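Local structure of halohydrin epoxidase A (Corynebacterium sp., 4Z9F) at residues E92-E96 with A97-Q101; L106-F109 with P110-L114. The protein probably catalyses the reversible conversion of vicinal halohydrins to epoxides with release of hydrogen halide, using a fold related to short-chain dehydrogenases/reductases. The protein carries 1 engineered substitution. All coordinates share one frame; numbering follows the deposited sequence.

Interaction 1 (E92-E96 with A97-Q101)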
loop_
_atom_site.group_PDB
_atom_site.type_symbol
_atom_site.label_atom_id
_atom_site.label_comp_id
_atom_site.label_asym_id
_atom_site.label_seq_id
_atom_site.Cartn_x
_atom_site.Cartn_y
_atom_site.Cartn_z
ATOM N N GLU C 92 6.836 -6.085 -25.140
ATOM C CA GLU C 92 7.579 -6.375 -26.361
ATOM C C GLU C 92 6.641 -6.583 -27.544
ATOM O O GLU C 92 5.677 -7.345 -27.455
ATOM C CB GLU C 92 8.431 -7.624 -26.173
ATOM C CG GLU C 92 9.674 -7.423 -25.365
ATOM C CD GLU C 92 10.528 -8.666 -25.357
ATOM O OE1 GLU C 92 10.233 -9.586 -24.567
ATOM O OE2 GLU C 92 11.480 -8.725 -26.167
ATOM N N GLY C 93 6.942 -5.934 -28.666
ATOM C CA GLY C 93 6.195 -6.177 -29.886
ATOM C C GLY C 93 4.884 -5.435 -30.015
ATOM O O GLY C 93 4.247 -5.517 -31.075
ATOM N N THR C 94 4.451 -4.719 -28.984
ATOM C CA THR C 94 3.219 -3.949 -29.074
ATOM C C THR C 94 3.492 -2.612 -29.760
ATOM O O THR C 94 4.487 -1.940 -29.473
ATOM C CB THR C 94 2.620 -3.739 -27.677
ATOM O OG1 THR C 94 2.295 -5.008 -27.093
ATOM C CG2 THR C 94 1.354 -2.898 -27.747
ATOM N N SER C 95 2.613 -2.238 -30.690
ATOM C CA SER C 95 2.800 -1.010 -31.452
ATOM C C SER C 95 2.638 0.219 -30.566
ATOM O O SER C 95 1.912 0.203 -29.568
ATOM C CB SER C 95 1.797 -0.925 -32.600
ATOM O OG SER C 95 0.491 -0.719 -32.095
ATOM N N GLU C 96 3.328 1.295 -30.953
ATOM C CA GLU C 96 3.154 2.578 -30.281
ATOM C C GLU C 96 1.685 2.966 -30.218
ATOM O O GLU C 96 1.207 3.455 -29.188
ATOM C CB GLU C 96 3.967 3.662 -31.000
ATOM C CG GLU C 96 3.928 5.012 -30.310
ATOM C CD GLU C 96 4.936 6.000 -30.869
ATOM O OE1 GLU C 96 5.758 5.615 -31.733
ATOM O OE2 GLU C 96 4.913 7.167 -30.442
ATOM N N ALA C 97 0.944 2.732 -31.307
ATOM C CA ALA C 97 -0.457 3.140 -31.356
ATOM C C ALA C 97 -1.289 2.394 -30.322
ATOM O O ALA C 97 -2.217 2.962 -29.731
ATOM C CB ALA C 97 -1.023 2.911 -32.760
ATOM N N ASP C 98 -0.984 1.113 -30.102
ATOM C CA ASP C 98 -1.717 0.343 -29.105
ATOM C C ASP C 98 -1.377 0.806 -27.689
ATOM O O ASP C 98 -2.272 0.947 -26.850
ATOM C CB ASP C 98 -1.421 -1.146 -29.284
ATOM C CG ASP C 98 -2.192 -1.770 -30.446
ATOM O OD1 ASP C 98 -2.866 -1.028 -31.200
ATOM O OD2 ASP C 98 -2.109 -3.011 -30.606
ATOM N N ILE C 99 -0.091 1.039 -27.405
ATOM C CA ILE C 99 0.304 1.615 -26.115
ATOM C C ILE C 99 -0.466 2.904 -25.857
ATOM O O ILE C 99 -1.070 3.093 -24.795
ATOM C CB ILE C 99 1.821 1.865 -26.074
ATOM C CG1 ILE C 99 2.613 0.549 -26.126
ATOM C CG2 ILE C 99 2.189 2.662 -24.830
ATOM C CD1 ILE C 99 4.094 0.761 -26.425
ATOM N N ARG C 100 -0.464 3.811 -26.838
ATOM C CA ARG C 100 -1.163 5.078 -26.653
ATOM C C ARG C 100 -2.662 4.867 -26.486
ATOM O O ARG C 100 -3.304 5.561 -25.689
ATOM C CB ARG C 100 -0.871 6.017 -27.821
ATOM C CG ARG C 100 0.575 6.495 -27.844
ATOM C CD ARG C 100 0.838 7.519 -28.936
ATOM N NE ARG C 100 2.261 7.845 -29.010
ATOM C CZ ARG C 100 2.867 8.705 -28.198
ATOM N NH1 ARG C 100 2.167 9.325 -27.258
ATOM N NH2 ARG C 100 4.172 8.942 -28.323
ATOM N N GLN C 101 -3.246 3.919 -27.226
ATOM C CA GLN C 101 -4.679 3.686 -27.080
ATOM C C GLN C 101 -5.025 3.149 -25.698
ATOM O O GLN C 101 -6.130 3.385 -25.197
ATOM C CB GLN C 101 -5.183 2.714 -28.143
ATOM C CG GLN C 101 -6.671 2.456 -28.017
ATOM C CD GLN C 101 -7.182 1.504 -29.058
ATOM O OE1 GLN C 101 -6.426 1.047 -29.915
ATOM N NE2 GLN C 101 -8.463 1.181 -28.984
HETATM O O HOH W 1 0.399 -4.046 -31.361
#
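Ser95 carries OG between its backbone N and its carbonyl carbon (chi1 70°), turned to the first turn of the helix, while Glu96 sends CG anti to its own N (chi1 -176°) and runs on extended beside Arg100. Ser95 is the N-cap: its OG accepts from Asp98 N at 3.1 Å, taking up an amide that has no carbonyl of an earlier helical turn to bond with. A water closes the return path. It accepts from Ser95 N at 2.9 Å and donates to Asp98 OD2 at 2.8 Å, standing where a capping box would have a direct bond from the cap amide to the side chain of the third helical residue. The aspartate at this end of the helix should also be favoured by the dipole. Ser95 O, gripped by Ile99 N at 3.1 Å, starts the regular i to i+4 series. Glu96, the next residue, runs alongside Arg100, one turn further on, both ends heading in one direction. Glu96 OE2 meets the guanidinium at its edge, almost in its plane, and takes two bonds there, from Arg100 NH2 at 2.9 Å and from Arg100 NE at 3.1 Å; the NH2 bond uses the anti lone pair, and carboxylate and guanidinium are turned 39° apart. Arg100 NH1 is left to a salt bridge with Glu104 of the second subunit. On the inner side, Thr94 CG2 presses on Asp98 CB at 3.6 Å, and Thr94 OG1 bonds back to Pro90 O. The cap thus joins the loop that follows strand 73-79 to the start of helix 96-123, with Ile99 packed against Leu146 of its own chain and Ile111 of the second subunit.

Interaction 2 (L106-F109 with P110-L114)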
loop_
_atom_site.group_PDB
_atom_site.type_symbol
_atom_site.label_atom_id
_atom_site.label_comp_id
_atom_site.label_asym_id
_atom_site.label_seq_id
_atom_site.Cartn_x
_atom_site.Cartn_y
_atom_site.Cartn_z
ATOM N N LEU C 106 -7.979 4.437 -20.889
ATOM C CA LEU C 106 -8.050 4.155 -19.463
ATOM C C LEU C 106 -7.561 5.293 -18.583
ATOM O O LEU C 106 -7.878 5.297 -17.387
ATOM C CB LEU C 106 -7.251 2.887 -19.135
ATOM C CG LEU C 106 -7.644 1.686 -19.995
ATOM C CD1 LEU C 106 -6.775 0.520 -19.618
ATOM C CD2 LEU C 106 -9.134 1.356 -19.824
ATOM N N SER C 107 -6.832 6.264 -19.146
ATOM C CA SER C 107 -6.239 7.335 -18.355
ATOM C C SER C 107 -6.602 8.716 -18.885
ATOM O O SER C 107 -6.996 9.591 -18.110
ATOM C CB SER C 107 -4.720 7.183 -18.317
ATOM O OG SER C 107 -4.369 5.840 -17.998
ATOM N N ILE C 108 -6.449 8.936 -20.192
ATOM C CA ILE C 108 -6.704 10.270 -20.732
ATOM C C ILE C 108 -8.202 10.545 -20.813
ATOM O O ILE C 108 -8.676 11.602 -20.372
ATOM C CB ILE C 108 -6.019 10.441 -22.094
ATOM C CG1 ILE C 108 -4.512 10.233 -21.965
ATOM C CG2 ILE C 108 -6.300 11.841 -22.647
ATOM C CD1 ILE C 108 -3.797 11.317 -21.185
ATOM N N PHE C 109 -8.968 9.606 -21.374
ATOM C CA PHE C 109 -10.420 9.756 -21.449
ATOM C C PHE C 109 -11.051 10.102 -20.105
ATOM O O PHE C 109 -11.819 11.075 -20.046
ATOM C CB PHE C 109 -11.019 8.478 -22.064
ATOM C CG PHE C 109 -12.476 8.576 -22.427
ATOM C CD1 PHE C 109 -13.465 8.491 -21.457
ATOM C CD2 PHE C 109 -12.859 8.696 -23.756
ATOM C CE1 PHE C 109 -14.798 8.555 -21.800
ATOM C CE2 PHE C 109 -14.191 8.754 -24.102
ATOM C CZ PHE C 109 -15.162 8.685 -23.122
ATOM N N PRO C 110 -10.784 9.386 -19.003
ATOM C CA PRO C 110 -11.398 9.798 -17.731
ATOM C C PRO C 110 -10.907 11.152 -17.223
ATOM O O PRO C 110 -11.692 11.879 -16.607
ATOM C CB PRO C 110 -11.035 8.656 -16.767
ATOM C CG PRO C 110 -9.891 7.925 -17.426
ATOM C CD PRO C 110 -10.103 8.079 -18.893
ATOM N N ILE C 111 -9.651 11.534 -17.475
ATOM C CA ILE C 111 -9.178 12.849 -17.036
ATOM C C ILE C 111 -9.936 13.964 -17.757
ATOM O O ILE C 111 -10.384 14.936 -17.139
ATOM C CB ILE C 111 -7.660 12.974 -17.249
ATOM C CG1 ILE C 111 -6.913 12.240 -16.134
ATOM C CG2 ILE C 111 -7.245 14.444 -17.285
ATOM C CD1 ILE C 111 -5.425 12.125 -16.378
ATOM N N LEU C 112 -10.081 13.845 -19.080
ATOM C CA LEU C 112 -10.815 14.856 -19.837
ATOM C C LEU C 112 -12.273 14.917 -19.406
ATOM O O LEU C 112 -12.866 16.001 -19.352
ATOM C CB LEU C 112 -10.719 14.580 -21.343
ATOM C CG LEU C 112 -9.347 14.731 -22.004
ATOM C CD1 LEU C 112 -9.450 14.507 -23.502
ATOM C CD2 LEU C 112 -8.727 16.087 -21.700
ATOM N N LEU C 113 -12.877 13.760 -19.113
ATOM C CA LEU C 113 -14.240 13.745 -18.593
ATOM C C LEU C 113 -14.316 14.450 -17.245
ATOM O O LEU C 113 -15.147 15.341 -17.046
ATOM C CB LEU C 113 -14.744 12.309 -18.467
ATOM C CG LEU C 113 -16.060 12.111 -17.708
ATOM C CD1 LEU C 113 -17.195 12.828 -18.426
ATOM C CD2 LEU C 113 -16.386 10.636 -17.594
ATOM N N LEU C 114 -13.450 14.059 -16.302
ATOM C CA LEU C 114 -13.442 14.709 -14.990
ATOM C C LEU C 114 -13.191 16.212 -15.109
ATOM O O LEU C 114 -13.849 17.007 -14.426
ATOM C CB LEU C 114 -12.390 14.058 -14.082
ATOM C CG LEU C 114 -12.189 14.685 -12.700
ATOM C CD1 LEU C 114 -13.438 14.556 -11.836
ATOM C CD2 LEU C 114 -10.971 14.089 -11.995
#
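Pro110 CG rests 3.3 Å from Leu106 O and similarly near Ser107 O, the proline ring plugging the preceding turn as a knob among Leu106, Ser107, Ile108 and Phe109. Phe109 CB lies beside Pro110 CD, as the peptide link between the two residues dictates. Having no amide hydrogen, Pro110 cannot bond to the turn before, and the helix kinks there, just after a wider pi-type turn at 106-108. Leu106 O is instead hydrogen-bonded by Thr154 OG1 from helix 147-165. In this Rossmann-type fold the kinked helix 96-123 lies against the parallel sheet, so that Pro110 also touches Ser78 of strand 73-79 and Phe131 of strand 127-132. Phe109 has CG anti to its N (chi1 -170°), which swings the ring out toward Pro59 and Asp80 and leaves Pro110 N beside its edge. Bonding recovers by steps: Ile111 N reaches Ser107 O weakly, at 3.4 Å, then Leu112 N binds Ile108 O at 2.9 Å, nearly straight. Ile108 CG2 meets Leu112 CD1 at 4.2 Å, and the two side chains face Arg100 and Glu96 of the second subunit.

In the fold
Both interactions belong to helix 96-123: interaction 1 forms its capped start, interaction 2 its proline kink in the middle. Their centres are 19 Å apart and their nearest atoms about 5 Å, without touching. They meet instead across the subunit interface, where Glu96, Ile99 and Arg100 of one chain pack on Leu112, Ile111 and Ile108 of the second subunit. Interaction 1 is peripheral, about 23 Å from the chain centre, against about 11 Å for the buried interaction 2. Interaction 2 also touches helix 147-165, where Leu106 lies on Tyr147 and Arg151, a spacing that matches the tyrosine and arginine signature of halohydrin lyases, consistent with Leu106 lying beside the probable active site.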